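PDB 4EBY: chitin elicitor receptor kinase 1 from Arabidopsis thaliana, which probably binds chitin oligomers through its LysM-containing ectodomain and, activated by chitin-induced dimerization, serves as a plant immune receptor. Local coordinates for residues L142-S153 with F177-G188; V63-P71 with V125-D133. All coordinates share one frame; numbering follows the deposited sequence.

In the fold
Contacts 1 and 2 lie in series along the chain, and the first to close is contact 2, where a disulfide ties segment 63-71 to 125-133. After a short connection the chain enters contact 1, the pairing of 142-153 with 177-188 in the last LysM domain. Their centres are 15 Å apart, yet they touch: T145 OG1 probably hydrogen-bonds N128 O (2.7 Å), and the F143 side chain packs on S130 and G132. Both belong to one mixed sheet, contact 1 joining its last two strands, 143-147 and 183-187. Sugars border each: R149 of contact 1 hydrogen-bonds one N-acetylglucosamine, while N128 of contact 2 carries another covalently and Q70 holds a third.

Contact 1. Residues L142-S153 with F177-G188; sequences LFVTYPLRPEDS and FNSGNGIVYVPG. With NAG (2-acetamido-2-deoxy-beta-D-glucopyranose), chain C.
V144 and V186 exchange a mutual pair of backbone hydrogen bonds, as do Y146 and V184, and these set the antiparallel register of strands 143-147 and 183-187, whose N-to-C directions make an angle of 151°. V144 N to V186 O measures 2.7 Å. The ladder extends past both ends, through G188 N to L142 O and L148 N to G182 O (2.8 Å); a water also donates to G182 O and L148 O.

Apolar contacts divide between the two faces. On one, V184 is central: CG2 meets L148 CD2 at 3.8 Å, the two side chains crossing at about a right angle, and CG1 lies over the rim of one F177 ring face. This is the beta-alpha-alpha-beta arrangement of a LysM domain, the antiparallel strand pair being joined through helices 154-161 and 165-171, which pack on this face: I157 against Y146 and L148, L168 against V186. On the other, T145 divides its branches. With chi1 at -64°, OG1 lies in the plane of the Y185 ring at its edge, 3.8 Å from CE1, while CG2 meets I183, whose own CG2 stands over the rim of one Y185 face; OG1 hydrogen-bonds the backbone O of N128.

Polar side chains fix the turn R149-D152. D152 OD2 receives R149 N (2.8 Å), and its OD1 is met by Y146 OH (2.8 Å) from 45° above the carboxylate plane. R60 salt-bridges D152 and makes a cation-pi contact with Y146, which should help to hold the two in place. A water that accepts from G180 N also bonds R149 O, linking the turn to 177-188. Bent at chi3, R149 sets NE in a salt bridge to E151 OE2 (2.8 Å), nearly within the guanidinium plane, while NH1 donates to O7 (2.9 Å) of an N-acetylglucosamine that also hydrogen-bonds E15.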
loop_
_atom_site.group_PDB
_atom_site.type_symbol
_atom_site.label_atom_id
_atom_site.label_comp_id
_atom_site.label_asym_id
_atom_site.label_seq_id
_atom_site.Cartn_x
_atom_site.Cartn_y
_atom_site.Cartn_z
ATOM N N LEU A 142 13.151 -0.277 3.085
ATOM C CA LEU A 142 11.859 -0.928 2.844
ATOM C C LEU A 142 10.796 -0.023 3.432
ATOM O O LEU A 142 10.893 0.381 4.598
ATOM C CB LEU A 142 11.811 -2.304 3.533
ATOM C CG LEU A 142 10.437 -2.979 3.506
ATOM C CD1 LEU A 142 10.020 -3.298 2.069
ATOM C CD2 LEU A 142 10.474 -4.276 4.305
ATOM N N PHE A 143 9.796 0.316 2.619
ATOM C CA PHE A 143 8.812 1.335 2.987
ATOM C C PHE A 143 7.392 0.891 2.811
ATOM O O PHE A 143 7.064 0.195 1.840
ATOM C CB PHE A 143 9.042 2.629 2.200
ATOM C CG PHE A 143 10.245 3.374 2.684
ATOM C CD1 PHE A 143 10.100 4.434 3.562
ATOM C CD2 PHE A 143 11.514 2.952 2.340
ATOM C CE1 PHE A 143 11.231 5.080 4.080
ATOM C CE2 PHE A 143 12.634 3.567 2.847
ATOM C CZ PHE A 143 12.498 4.653 3.698
ATOM N N VAL A 144 6.569 1.317 3.760
ATOM C CA VAL A 144 5.133 1.068 3.731
ATOM C C VAL A 144 4.469 2.272 3.090
ATOM O O VAL A 144 4.684 3.414 3.507
ATOM C CB VAL A 144 4.542 0.920 5.148
ATOM C CG1 VAL A 144 3.054 0.595 5.078
ATOM C CG2 VAL A 144 5.285 -0.165 5.962
ATOM N N THR A 145 3.679 2.016 2.059
ATOM C CA THR A 145 2.790 3.017 1.508
ATOM C C THR A 145 1.553 3.039 2.408
ATOM O O THR A 145 0.762 2.080 2.441
ATOM C CB THR A 145 2.414 2.621 0.077
ATOM O OG1 THR A 145 3.606 2.635 -0.723
ATOM C CG2 THR A 145 1.413 3.596 -0.509
ATOM N N TYR A 146 1.411 4.121 3.161
ATOM C CA TYR A 146 0.503 4.160 4.295
ATOM C C TYR A 146 -0.548 5.241 4.097
ATOM O O TYR A 146 -0.264 6.422 4.227
ATOM C CB TYR A 146 1.336 4.428 5.572
ATOM C CG TYR A 146 0.570 4.378 6.877
ATOM C CD1 TYR A 146 0.648 3.266 7.702
ATOM C CD2 TYR A 146 -0.191 5.464 7.307
ATOM C CE1 TYR A 146 -0.022 3.215 8.913
ATOM C CE2 TYR A 146 -0.878 5.417 8.524
ATOM C CZ TYR A 146 -0.783 4.282 9.313
ATOM O OH TYR A 146 -1.434 4.200 10.526
ATOM N N PRO A 147 -1.777 4.856 3.732
ATOM C CA PRO A 147 -2.823 5.880 3.608
ATOM C C PRO A 147 -3.268 6.374 4.994
ATOM O O PRO A 147 -3.624 5.576 5.874
ATOM C CB PRO A 147 -3.966 5.126 2.888
ATOM C CG PRO A 147 -3.279 3.926 2.238
ATOM C CD PRO A 147 -2.225 3.536 3.243
ATOM N N LEU A 148 -3.221 7.692 5.177
ATOM C CA LEU A 148 -3.570 8.323 6.450
ATOM C C LEU A 148 -5.060 8.256 6.733
ATOM O O LEU A 148 -5.882 8.428 5.829
ATOM C CB LEU A 148 -3.136 9.789 6.450
ATOM C CG LEU A 148 -1.630 10.059 6.470
ATOM C CD1 LEU A 148 -1.364 11.567 6.327
ATOM C CD2 LEU A 148 -0.981 9.510 7.748
ATOM N N ARG A 149 -5.389 8.016 8.000
ATOM C CA ARG A 149 -6.774 8.056 8.470
ATOM C C ARG A 149 -6.913 9.088 9.575
ATOM O O ARG A 149 -5.917 9.510 10.160
ATOM C CB ARG A 149 -7.196 6.684 8.969
ATOM C CG ARG A 149 -7.395 5.701 7.816
ATOM C CD ARG A 149 -7.883 4.343 8.292
ATOM N NE ARG A 149 -9.012 4.523 9.187
ATOM C CZ ARG A 149 -10.266 4.674 8.786
ATOM N NH1 ARG A 149 -10.572 4.608 7.497
ATOM N NH2 ARG A 149 -11.219 4.878 9.686
ATOM N N PRO A 150 -8.155 9.506 9.860
ATOM C CA PRO A 150 -8.366 10.589 10.830
ATOM C C PRO A 150 -7.772 10.301 12.208
ATOM O O PRO A 150 -7.405 11.247 12.917
ATOM C CB PRO A 150 -9.893 10.694 10.895
ATOM C CG PRO A 150 -10.336 10.272 9.536
ATOM C CD PRO A 150 -9.409 9.131 9.180
ATOM N N GLU A 151 -7.650 9.031 12.576
ATOM C CA GLU A 151 -7.124 8.680 13.882
ATOM C C GLU A 151 -5.594 8.715 13.949
ATOM O O GLU A 151 -5.022 8.682 15.036
ATOM C CB GLU A 151 -7.663 7.320 14.352
ATOM C CG GLU A 151 -7.199 6.119 13.537
ATOM C CD GLU A 151 -8.104 5.794 12.361
ATOM O OE1 GLU A 151 -8.963 6.624 11.985
ATOM O OE2 GLU A 151 -7.947 4.689 11.804
ATOM N N ASP A 152 -4.934 8.796 12.794
ATOM C CA ASP A 152 -3.466 8.850 12.766
ATOM C C ASP A 152 -2.906 10.224 13.092
ATOM O O ASP A 152 -3.530 11.236 12.809
ATOM C CB ASP A 152 -2.945 8.479 11.379
ATOM C CG ASP A 152 -3.195 7.034 11.023
ATOM O OD1 ASP A 152 -2.897 6.148 11.848
ATOM O OD2 ASP A 152 -3.683 6.787 9.901
ATOM N N SER A 153 -1.700 10.239 13.663
ATOM C CA SER A 153 -0.935 11.464 13.842
ATOM C C SER A 153 0.551 11.147 13.678
ATOM O O SER A 153 0.944 9.974 13.626
ATOM C CB SER A 153 -1.205 12.085 15.219
ATOM O OG SER A 153 -0.835 11.190 16.248
ATOM N N PHE A 177 0.779 14.859 9.110
ATOM C CA PHE A 177 0.426 13.458 9.370
ATOM C C PHE A 177 -0.926 13.311 10.060
ATOM O O PHE A 177 -1.406 12.183 10.266
ATOM C CB PHE A 177 1.494 12.782 10.232
ATOM C CG PHE A 177 2.677 12.248 9.457
ATOM C CD1 PHE A 177 2.996 10.905 9.505
ATOM C CD2 PHE A 177 3.492 13.096 8.719
ATOM C CE1 PHE A 177 4.099 10.404 8.824
ATOM C CE2 PHE A 177 4.593 12.601 8.027
ATOM C CZ PHE A 177 4.899 11.253 8.083
ATOM N N ASN A 178 -1.531 14.431 10.435
ATOM C CA ASN A 178 -2.852 14.414 11.058
ATOM C C ASN A 178 -3.969 14.841 10.096
ATOM O O ASN A 178 -5.107 15.062 10.512
ATOM C CB ASN A 178 -2.862 15.311 12.297
ATOM C CG ASN A 178 -4.090 15.095 13.162
ATOM O OD1 ASN A 178 -4.523 13.959 13.381
ATOM N ND2 ASN A 178 -4.670 16.189 13.648
ATOM N N SER A 179 -3.659 14.937 8.807
ATOM C CA SER A 179 -4.638 15.457 7.857
ATOM C C SER A 179 -5.729 14.455 7.510
ATOM O O SER A 179 -6.767 14.843 6.981
ATOM C CB SER A 179 -3.971 15.956 6.572
ATOM O OG SER A 179 -3.303 14.899 5.909
ATOM N N GLY A 180 -5.483 13.176 7.778
ATOM C CA GLY A 180 -6.497 12.152 7.590
ATOM C C GLY A 180 -6.758 11.765 6.148
ATOM O O GLY A 180 -7.752 11.100 5.853
ATOM N N ASN A 181 -5.885 12.183 5.243
ATOM C CA ASN A 181 -6.021 11.782 3.848
ATOM C C ASN A 181 -4.695 11.721 3.096
ATOM O O ASN A 181 -3.668 12.218 3.573
ATOM C CB ASN A 181 -7.056 12.640 3.113
ATOM C CG ASN A 181 -6.713 14.102 3.130
ATOM O OD1 ASN A 181 -5.678 14.512 2.611
ATOM N ND2 ASN A 181 -7.588 14.910 3.718
ATOM N N GLY A 182 -4.704 11.076 1.938
ATOM C CA GLY A 182 -3.481 10.874 1.183
ATOM C C GLY A 182 -2.570 9.848 1.827
ATOM O O GLY A 182 -2.983 9.106 2.721
ATOM N N ILE A 183 -1.334 9.790 1.343
ATOM C CA ILE A 183 -0.403 8.730 1.688
ATOM C C ILE A 183 0.874 9.319 2.294
ATOM O O ILE A 183 1.309 10.441 1.949
ATOM C CB ILE A 183 -0.056 7.933 0.423
ATOM C CG1 ILE A 183 -1.175 6.905 0.148
ATOM C CG2 ILE A 183 1.278 7.236 0.549
ATOM C CD1 ILE A 183 -1.146 6.369 -1.243
ATOM N N VAL A 184 1.474 8.557 3.202
ATOM C CA VAL A 184 2.839 8.852 3.665
ATOM C C VAL A 184 3.637 7.560 3.543
ATOM O O VAL A 184 3.057 6.478 3.499
ATOM C CB VAL A 184 2.904 9.364 5.118
ATOM C CG1 VAL A 184 2.299 10.773 5.230
ATOM C CG2 VAL A 184 2.272 8.361 6.104
ATOM N N TYR A 185 4.962 7.688 3.472
ATOM C CA TYR A 185 5.847 6.535 3.387
ATOM C C TYR A 185 6.530 6.332 4.735
ATOM O O TYR A 185 7.155 7.253 5.269
ATOM C CB TYR A 185 6.888 6.749 2.293
ATOM C CG TYR A 185 6.276 6.954 0.927
ATOM C CD1 TYR A 185 5.635 5.917 0.274
ATOM C CD2 TYR A 185 6.352 8.185 0.292
ATOM C CE1 TYR A 185 5.070 6.100 -0.966
ATOM C CE2 TYR A 185 5.802 8.377 -0.946
ATOM C CZ TYR A 185 5.162 7.327 -1.571
ATOM O OH TYR A 185 4.608 7.521 -2.815
ATOM N N VAL A 186 6.389 5.126 5.283
ATOM C CA VAL A 186 6.875 4.810 6.630
ATOM C C VAL A 186 7.821 3.617 6.526
ATOM O O VAL A 186 7.441 2.602 5.957
ATOM C CB VAL A 186 5.670 4.398 7.514
ATOM C CG1 VAL A 186 6.131 3.971 8.929
ATOM C CG2 VAL A 186 4.619 5.533 7.558
ATOM N N PRO A 187 9.046 3.710 7.076
ATOM C CA PRO A 187 9.933 2.534 7.010
ATOM C C PRO A 187 9.266 1.300 7.578
ATOM O O PRO A 187 8.577 1.380 8.598
ATOM C CB PRO A 187 11.107 2.932 7.923
ATOM C CG PRO A 187 11.161 4.420 7.816
ATOM C CD PRO A 187 9.704 4.865 7.727
ATOM N N GLY A 188 9.432 0.175 6.890
ATOM C CA GLY A 188 8.873 -1.083 7.360
ATOM C C GLY A 188 9.929 -2.115 7.677
ATOM O O GLY A 188 11.094 -1.990 7.300
HETATM C C1 NAG C . -10.646 6.000 2.197
HETATM C C2 NAG C . -11.157 5.212 3.411
HETATM C C3 NAG C . -12.628 5.545 3.693
HETATM C C4 NAG C . -12.900 7.045 3.693
HETATM C C5 NAG C . -12.223 7.721 2.504
HETATM C C6 NAG C . -12.359 9.241 2.546
HETATM C C7 NAG C . -10.461 2.933 3.998
HETATM C C8 NAG C . -10.531 1.457 3.676
HETATM N N2 NAG C . -11.038 3.794 3.152
HETATM O O3 NAG C . -13.052 4.978 4.923
HETATM O O4 NAG C . -14.296 7.256 3.605
HETATM O O5 NAG C . -10.848 7.383 2.471
HETATM O O6 NAG C . -11.730 9.720 3.719
HETATM O O7 NAG C . -9.873 3.305 5.013
HETATM O O HOH W 1 -5.697 8.126 3.077
HETATM O O HOH W 2 -4.011 11.559 9.565
HETATM O O HOH W 3 -7.267 13.724 11.513
#

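Contact 2. Residues V63-P71 with V125-D133; sequences VPFPCECQP and VLVNCSCGD. With NAG (2-acetamido-2-deoxy-beta-D-glucopyranose), chain D; NAG (2-acetamido-2-deoxy-beta-D-glucopyranose), chain E.
C67 and C129 are joined by a disulfide, and with F65 they carry most of the contact. The SG-SG bond (2.0 Å) has a right-handed chi3 of 100°. The two cysteines enter it differently: C67 sends SG anti to its backbone N, whereas C129 folds SG between its N and carbonyl carbon (chi1 50°). A third half-cystine, C131, lies close by, its SG 3.8 Å from C67 SG; it is itself bonded to C5, so two disulfides pack side by side, which probably stiffens this buried contact.

F65 brings the far end of its ring, CZ, against segment 125-133. CZ lies 3.9 Å from C129 CB and 4.0 Å from V127 CG1, both approaching obliquely, and N128 O sits at the ring edge in its plane. C129 SG adds an oblique sulfur-aromatic contact, 5.5 Å from the F65 ring centroid.

Sugars flank the contact. N128 ND2 is glycosylated, bonded to C1 of one N-acetylglucosamine, while Q70 OE1 accepts from N2 of another (2.8 Å).

The touching parts, 65-70 and 126-131, run at about 98° to each other, and within the sheet strand 74-82 separates 60-70 from 122-128. That intervening strand packs F79 against F65 and V127, strand 8-13 supplies A8 beside F65 and C129, and helix 103-109 packs on V125 and L126.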
loop_
_atom_site.group_PDB
_atom_site.type_symbol
_atom_site.label_atom_id
_atom_site.label_comp_id
_atom_site.label_asym_id
_atom_site.label_seq_id
_atom_site.Cartn_x
_atom_site.Cartn_y
_atom_site.Cartn_z
ATOM N N VAL A 63 0.880 -5.670 2.933
ATOM C CA VAL A 63 0.993 -6.559 1.781
ATOM C C VAL A 63 2.249 -6.245 0.980
ATOM O O VAL A 63 2.396 -5.122 0.479
ATOM C CB VAL A 63 -0.255 -6.405 0.848
ATOM C CG1 VAL A 63 -0.201 -7.373 -0.352
ATOM C CG2 VAL A 63 -1.547 -6.616 1.626
ATOM N N PRO A 64 3.149 -7.225 0.801
ATOM C CA PRO A 64 4.333 -6.920 -0.014
ATOM C C PRO A 64 3.993 -6.827 -1.500
ATOM O O PRO A 64 3.119 -7.568 -1.978
ATOM C CB PRO A 64 5.250 -8.118 0.243
ATOM C CG PRO A 64 4.247 -9.273 0.455
ATOM C CD PRO A 64 3.093 -8.653 1.217
ATOM N N PHE A 65 4.645 -5.910 -2.211
ATOM C CA PHE A 65 4.447 -5.785 -3.662
ATOM C C PHE A 65 5.708 -5.239 -4.344
ATOM O O PHE A 65 6.588 -4.684 -3.671
ATOM C CB PHE A 65 3.203 -4.937 -3.980
ATOM C CG PHE A 65 3.332 -3.463 -3.624
ATOM C CD1 PHE A 65 3.583 -2.537 -4.627
ATOM C CD2 PHE A 65 3.148 -3.013 -2.325
ATOM C CE1 PHE A 65 3.670 -1.167 -4.339
ATOM C CE2 PHE A 65 3.239 -1.630 -2.017
ATOM C CZ PHE A 65 3.487 -0.713 -3.030
ATOM N N PRO A 66 5.835 -5.433 -5.667
ATOM C CA PRO A 66 7.059 -4.947 -6.338
ATOM C C PRO A 66 7.051 -3.430 -6.442
ATOM O O PRO A 66 5.997 -2.826 -6.607
ATOM C CB PRO A 66 6.950 -5.532 -7.759
ATOM C CG PRO A 66 5.905 -6.639 -7.656
ATOM C CD PRO A 66 4.957 -6.187 -6.582
ATOM N N CYS A 67 8.222 -2.812 -6.353
ATOM C CA CYS A 67 8.295 -1.350 -6.396
ATOM C C CYS A 67 9.181 -0.989 -7.589
ATOM O O CYS A 67 10.391 -1.206 -7.566
ATOM C CB CYS A 67 8.853 -0.820 -5.067
ATOM S SG CYS A 67 8.944 1.020 -4.932
ATOM N N GLU A 68 8.565 -0.474 -8.654
ATOM C CA GLU A 68 9.228 -0.363 -9.953
ATOM C C GLU A 68 9.273 1.079 -10.431
ATOM O O GLU A 68 8.414 1.875 -10.067
ATOM C CB GLU A 68 8.467 -1.206 -10.989
ATOM C CG GLU A 68 8.616 -2.709 -10.743
ATOM C CD GLU A 68 7.331 -3.478 -10.906
ATOM O OE1 GLU A 68 6.244 -2.868 -10.841
ATOM O OE2 GLU A 68 7.415 -4.711 -11.085
ATOM N N CYS A 69 10.271 1.412 -11.252
ATOM C CA CYS A 69 10.334 2.747 -11.834
ATOM C C CYS A 69 9.241 2.892 -12.888
ATOM O O CYS A 69 9.053 2.007 -13.722
ATOM C CB CYS A 69 11.710 3.016 -12.433
ATOM S SG CYS A 69 11.969 4.788 -12.759
ATOM N N GLN A 70 8.495 3.992 -12.817
ATOM C CA GLN A 70 7.371 4.232 -13.725
ATOM C C GLN A 70 7.704 5.367 -14.676
ATOM O O GLN A 70 8.526 6.216 -14.357
ATOM C CB GLN A 70 6.135 4.630 -12.931
ATOM C CG GLN A 70 5.673 3.566 -11.923
ATOM C CD GLN A 70 5.139 2.316 -12.597
ATOM O OE1 GLN A 70 4.535 2.379 -13.672
ATOM N NE2 GLN A 70 5.344 1.168 -11.958
ATOM N N PRO A 71 7.046 5.393 -15.841
ATOM C CA PRO A 71 7.263 6.551 -16.720
ATOM C C PRO A 71 6.915 7.831 -15.977
ATOM O O PRO A 71 5.895 7.884 -15.301
ATOM C CB PRO A 71 6.279 6.307 -17.866
ATOM C CG PRO A 71 6.098 4.808 -17.890
ATOM C CD PRO A 71 6.143 4.398 -16.436
ATOM N N VAL A 125 -4.307 -0.322 -11.956
ATOM C CA VAL A 125 -4.411 0.369 -10.665
ATOM C C VAL A 125 -3.031 0.714 -10.140
ATOM O O VAL A 125 -2.270 -0.182 -9.778
ATOM C CB VAL A 125 -5.091 -0.542 -9.633
ATOM C CG1 VAL A 125 -5.211 0.180 -8.297
ATOM C CG2 VAL A 125 -6.493 -0.978 -10.130
ATOM N N LEU A 126 -2.699 2.007 -10.113
ATOM C CA LEU A 126 -1.376 2.436 -9.669
ATOM C C LEU A 126 -1.321 2.680 -8.170
ATOM O O LEU A 126 -2.123 3.433 -7.610
ATOM C CB LEU A 126 -0.981 3.726 -10.415
ATOM C CG LEU A 126 0.349 4.320 -9.965
ATOM C CD1 LEU A 126 1.466 3.337 -10.264
ATOM C CD2 LEU A 126 0.577 5.670 -10.683
ATOM N N VAL A 127 -0.356 2.046 -7.513
ATOM C CA VAL A 127 -0.090 2.335 -6.113
ATOM C C VAL A 127 1.386 2.730 -6.035
ATOM O O VAL A 127 2.262 1.991 -6.517
ATOM C CB VAL A 127 -0.337 1.081 -5.251
ATOM C CG1 VAL A 127 0.099 1.314 -3.824
ATOM C CG2 VAL A 127 -1.843 0.674 -5.288
ATOM N N ASN A 128 1.667 3.884 -5.438
ATOM C CA ASN A 128 3.040 4.366 -5.399
ATOM C C ASN A 128 3.817 3.754 -4.244
ATOM O O ASN A 128 3.232 3.152 -3.333
ATOM C CB ASN A 128 3.035 5.882 -5.296
ATOM C CG ASN A 128 2.610 6.537 -6.584
ATOM O OD1 ASN A 128 2.692 5.927 -7.661
ATOM N ND2 ASN A 128 2.184 7.809 -6.486
ATOM N N CYS A 129 5.143 3.885 -4.299
ATOM C CA CYS A 129 5.977 3.330 -3.236
ATOM C C CYS A 129 7.238 4.153 -3.123
ATOM O O CYS A 129 7.462 5.055 -3.924
ATOM C CB CYS A 129 6.332 1.866 -3.542
ATOM S SG CYS A 129 7.005 1.547 -5.225
ATOM N N SER A 130 8.053 3.818 -2.127
ATOM C CA SER A 130 9.350 4.459 -1.925
ATOM C C SER A 130 10.398 3.396 -1.646
ATOM O O SER A 130 10.089 2.377 -1.026
ATOM C CB SER A 130 9.287 5.384 -0.719
ATOM O OG SER A 130 10.570 5.999 -0.510
ATOM N N CYS A 131 11.635 3.670 -2.078
ATOM C CA CYS A 131 12.800 2.858 -1.738
ATOM C C CYS A 131 13.701 3.560 -0.729
ATOM O O CYS A 131 14.775 3.049 -0.399
ATOM C CB CYS A 131 13.602 2.490 -2.994
ATOM S SG CYS A 131 12.622 1.493 -4.163
ATOM N N GLY A 132 13.259 4.712 -0.237
ATOM C CA GLY A 132 14.051 5.477 0.718
ATOM C C GLY A 132 14.743 6.683 0.119
ATOM O O GLY A 132 14.485 7.078 -1.023
ATOM N N ASP A 133 15.643 7.269 0.907
ATOM C CA ASP A 133 16.311 8.505 0.541
ATOM C C ASP A 133 17.561 8.557 1.411
ATOM O O ASP A 133 17.479 8.707 2.630
ATOM C CB ASP A 133 15.407 9.694 0.835
ATOM C CG ASP A 133 16.018 11.012 0.402
ATOM O OD1 ASP A 133 17.236 11.053 0.134
ATOM O OD2 ASP A 133 15.269 12.006 0.338
HETATM C C1 NAG D . 2.015 8.551 -7.722
HETATM C C2 NAG D . 0.663 9.264 -7.611
HETATM C C3 NAG D . 0.415 10.207 -8.785
HETATM C C4 NAG D . 1.622 11.067 -9.088
HETATM C C5 NAG D . 2.906 10.241 -9.080
HETATM C C6 NAG D . 4.144 11.108 -9.283
HETATM C C7 NAG D . -1.099 7.894 -6.620
HETATM C C8 NAG D . -2.206 6.884 -6.912
HETATM N N2 NAG D . -0.411 8.290 -7.664
HETATM O O3 NAG D . -0.709 11.031 -8.538
HETATM O O4 NAG D . 1.428 11.641 -10.369
HETATM O O5 NAG D . 3.024 9.536 -7.860
HETATM O O6 NAG D . 4.257 12.082 -8.269
HETATM O O7 NAG D . -0.850 8.278 -5.477
HETATM C C1 NAG E . 2.042 0.917 -15.679
HETATM C C2 NAG E . 3.270 0.694 -16.571
HETATM C C3 NAG E . 3.417 1.895 -17.497
HETATM C C4 NAG E . 2.135 2.072 -18.294
HETATM C C5 NAG E . 0.917 2.121 -17.385
HETATM C C6 NAG E . -0.362 2.168 -18.222
HETATM C C7 NAG E . 5.356 -0.465 -16.016
HETATM C C8 NAG E . 6.511 -0.575 -15.048
HETATM N N2 NAG E . 4.496 0.534 -15.808
HETATM O O3 NAG E . 4.521 1.702 -18.366
HETATM O O4 NAG E . 2.156 3.289 -18.998
HETATM O O5 NAG E . 0.907 1.007 -16.517
HETATM O O6 NAG E . -0.542 0.979 -18.971
HETATM O O7 NAG E . 5.248 -1.274 -16.941
#